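Local coordinates for sugar-binding transport ATP-binding protein (Pyrococcus horikoshii, PDB 1V43) that probably hydrolyses ATP to power sugar uptake, as the nucleotide-binding subunit of an ABC transporter, at residues 248-253 and 262-267. Numbering follows the deposited sequence.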
ATOM      1  N   ASN A 248      17.550  -0.447   1.629  1.00 30.55           N
ATOM      2  CA  ASN A 248      18.512   0.516   1.100  1.00 30.14           C
ATOM      3  C   ASN A 248      19.698  -0.245   0.504  1.00 30.99           C
ATOM      4  O   ASN A 248      20.291  -1.093   1.167  1.00 38.39           O
ATOM      5  CB  ASN A 248      19.015   1.436   2.214  1.00 31.81           C
ATOM      6  CG  ASN A 248      17.909   2.257   2.830  1.00 30.34           C
ATOM      7  OD1 ASN A 248      17.498   2.024   3.971  1.00 34.59           O
ATOM      8  ND2 ASN A 248      17.403   3.215   2.072  1.00 24.75           N
ATOM      9  N   ILE A 249      20.031   0.046  -0.749  1.00 30.44           N
ATOM     10  CA  ILE A 249      21.161  -0.607  -1.412  1.00 32.53           C
ATOM     11  C   ILE A 249      22.241   0.440  -1.707  1.00 36.69           C
ATOM     12  O   ILE A 249      22.052   1.332  -2.531  1.00 35.37           O
ATOM     13  CB  ILE A 249      20.726  -1.286  -2.738  1.00 32.30           C
ATOM     14  CG1 ILE A 249      19.660  -2.355  -2.465  1.00 23.06           C
ATOM     15  CG2 ILE A 249      21.919  -1.939  -3.402  1.00 34.69           C
ATOM     16  CD1 ILE A 249      20.150  -3.492  -1.595  1.00 22.36           C
ATOM     17  N   LEU A 250      23.371   0.329  -1.019  1.00 38.38           N
ATOM     18  CA  LEU A 250      24.460   1.279  -1.204  1.00 42.59           C
ATOM     19  C   LEU A 250      25.753   0.637  -1.683  1.00 40.32           C
ATOM     20  O   LEU A 250      26.209  -0.360  -1.134  1.00 45.34           O
ATOM     21  CB  LEU A 250      24.735   2.027   0.105  1.00 41.65           C
ATOM     22  CG  LEU A 250      23.577   2.824   0.697  1.00 34.37           C
ATOM     23  CD1 LEU A 250      24.078   3.646   1.876  1.00 32.49           C
ATOM     24  CD2 LEU A 250      22.979   3.720  -0.365  1.00 34.92           C
ATOM     25  N   GLU A 251      26.347   1.233  -2.704  1.00 40.66           N
ATOM     26  CA  GLU A 251      27.598   0.743  -3.269  1.00 46.38           C
ATOM     27  C   GLU A 251      28.756   1.108  -2.343  1.00 41.60           C
ATOM     28  O   GLU A 251      28.943   2.273  -2.024  1.00 41.88           O
ATOM     29  CB  GLU A 251      27.799   1.376  -4.643  1.00 51.59           C
ATOM     30  CG  GLU A 251      28.902   0.775  -5.474  1.00 69.44           C
ATOM     31  CD  GLU A 251      28.901   1.322  -6.890  1.00 76.86           C
ATOM     32  OE1 GLU A 251      29.832   0.991  -7.653  1.00 79.89           O
ATOM     33  OE2 GLU A 251      27.966   2.081  -7.240  1.00 77.61           O
ATOM     34  N   VAL A 252      29.523   0.119  -1.892  1.00 40.11           N
ATOM     35  CA  VAL A 252      30.651   0.399  -1.009  1.00 46.36           C
ATOM     36  C   VAL A 252      31.909  -0.446  -1.280  1.00 52.05           C
ATOM     37  O   VAL A 252      31.872  -1.418  -2.038  1.00 48.78           O
ATOM     38  CB  VAL A 252      30.259   0.224   0.476  1.00 40.08           C
ATOM     39  CG1 VAL A 252      29.082   1.130   0.811  1.00 41.98           C
ATOM     40  CG2 VAL A 252      29.936  -1.227   0.770  1.00 38.21           C
ATOM     41  N   SER A 253      33.019  -0.056  -0.656  1.00 53.04           N
ATOM     42  CA  SER A 253      34.289  -0.762  -0.804  1.00 58.16           C
ATOM     43  C   SER A 253      34.676  -1.385   0.530  1.00 58.50           C
ATOM     44  O   SER A 253      34.491  -0.769   1.579  1.00 58.74           O
ATOM     45  CB  SER A 253      35.381   0.205  -1.262  1.00 58.31           C
ATOM     46  OG  SER A 253      35.092   0.710  -2.553  1.00 50.29           O
ATOM     47  N   ARG A 262      30.217   6.553  -0.538  1.00 61.00           N
ATOM     48  CA  ARG A 262      30.356   7.944  -0.943  1.00 64.35           C
ATOM     49  C   ARG A 262      30.057   8.918   0.193  1.00 65.77           C
ATOM     50  O   ARG A 262      28.976   9.509   0.241  1.00 66.55           O
ATOM     51  CB  ARG A 262      29.428   8.237  -2.123  1.00 65.04           C
ATOM     52  CG  ARG A 262      29.544   7.247  -3.266  1.00 65.99           C
ATOM     53  CD  ARG A 262      28.434   7.480  -4.277  1.00 75.55           C
ATOM     54  NE  ARG A 262      28.219   6.320  -5.139  1.00 81.95           N
ATOM     55  CZ  ARG A 262      27.219   6.211  -6.010  1.00 83.91           C
ATOM     56  NH1 ARG A 262      26.337   7.197  -6.139  1.00 86.54           N
ATOM     57  NH2 ARG A 262      27.094   5.115  -6.748  1.00 85.22           N
ATOM     58  N   GLY A 263      31.014   9.073   1.108  1.00 64.44           N
ATOM     59  CA  GLY A 263      30.838  10.001   2.213  1.00 62.44           C
ATOM     60  C   GLY A 263      30.551   9.421   3.585  1.00 61.49           C
ATOM     61  O   GLY A 263      29.914  10.078   4.405  1.00 66.91           O
ATOM     62  N   PHE A 264      31.011   8.203   3.849  1.00 59.06           N
ATOM     63  CA  PHE A 264      30.785   7.581   5.154  1.00 56.15           C
ATOM     64  C   PHE A 264      31.496   6.241   5.246  1.00 55.71           C
ATOM     65  O   PHE A 264      31.916   5.685   4.231  1.00 55.23           O
ATOM     66  CB  PHE A 264      29.278   7.383   5.405  1.00 58.32           C
ATOM     67  CG  PHE A 264      28.656   6.274   4.586  1.00 53.43           C
ATOM     68  CD1 PHE A 264      28.808   4.937   4.960  1.00 53.39           C
ATOM     69  CD2 PHE A 264      27.951   6.565   3.423  1.00 55.99           C
ATOM     70  CE1 PHE A 264      28.269   3.909   4.190  1.00 53.91           C
ATOM     71  CE2 PHE A 264      27.406   5.542   2.641  1.00 58.67           C
ATOM     72  CZ  PHE A 264      27.568   4.210   3.027  1.00 53.91           C
ATOM     73  N   ARG A 265      31.627   5.729   6.467  1.00 58.15           N
ATOM     74  CA  ARG A 265      32.263   4.438   6.705  1.00 61.61           C
ATOM     75  C   ARG A 265      31.488   3.709   7.788  1.00 60.63           C
ATOM     76  O   ARG A 265      30.859   4.331   8.639  1.00 63.68           O
ATOM     77  CB  ARG A 265      33.723   4.601   7.155  1.00 70.29           C
ATOM     78  CG  ARG A 265      33.915   5.069   8.603  1.00 77.16           C
ATOM     79  CD  ARG A 265      35.364   4.871   9.072  1.00 79.29           C
ATOM     80  NE  ARG A 265      35.675   3.472   9.371  1.00 83.84           N
ATOM     81  CZ  ARG A 265      36.900   3.005   9.613  1.00 86.27           C
ATOM     82  NH1 ARG A 265      37.945   3.821   9.589  1.00 84.65           N
ATOM     83  NH2 ARG A 265      37.085   1.719   9.890  1.00 81.25           N
ATOM     84  N   ILE A 266      31.539   2.387   7.756  1.00 56.92           N
ATOM     85  CA  ILE A 266      30.838   1.584   8.743  1.00 59.69           C
ATOM     86  C   ILE A 266      31.796   0.564   9.341  1.00 60.35           C
ATOM     87  O   ILE A 266      32.357  -0.262   8.631  1.00 65.85           O
ATOM     88  CB  ILE A 266      29.637   0.858   8.096  1.00 57.72           C
ATOM     89  CG1 ILE A 266      28.605   1.892   7.632  1.00 54.68           C
ATOM     90  CG2 ILE A 266      29.040  -0.135   9.076  1.00 54.68           C
ATOM     91  CD1 ILE A 266      27.495   1.330   6.766  1.00 57.10           C
ATOM     92  N   GLU A 267      31.986   0.632  10.650  1.00 65.38           N
ATOM     93  CA  GLU A 267      32.888  -0.287  11.330  1.00 70.80           C
ATOM     94  C   GLU A 267      32.284  -1.684  11.355  1.00 71.77           C
ATOM     95  O   GLU A 267      31.258  -1.911  11.991  1.00 75.89           O
ATOM     96  CB  GLU A 267      33.145   0.198  12.759  1.00 73.08           C
ATOM     97  CG  GLU A 267      34.567  -0.034  13.242  1.00 80.58           C
ATOM     98  CD  GLU A 267      35.602   0.565  12.299  1.00 81.23           C
ATOM     99  OE1 GLU A 267      35.465   1.757  11.944  1.00 75.31           O
ATOM    100  OE2 GLU A 267      36.551  -0.155  11.916  1.00 82.13           O
TER
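F264 lays the CZ corner of its ring on L250 and V252 inside the OB-fold domain characteristic of MalK-type ATPase subunits. Strands 248-255 and 264-267 belong to one antiparallel sheet but are not neighbours: strand 258-261 runs between them, so side chains alone make this contact. The packed part is apolar. L250 CD1 lies 3.7 Å from F264 CZ and also touches CE2, while V252 CG1 reaches the same CZ at a looser 4.1 Å. With its CG placed between the backbone N and the carbonyl carbon (chi1 73°), F264 carries the far end of its ring in to strand 248-255. V252 also touches F286 of strand 283-288, and L250 touches V335 of strand 333-340, which extends the apolar cluster. The other side is polar and more exposed. Here the extended chains of E251 and R262 cross and end in a salt bridge, their carboxylate and guanidinium planes 66° apart. The other oxygen, E251 OE1, forms a salt bridge with K365, so an alanine here would remove the shared carboxylate and probably set R262's guanidinium free to turn and leave K365's charge without this mate. R262 NH2 donates to E251 OE2 at 3.2 Å along a bent path, N-H...O 139°, arriving from above the carboxylate plane.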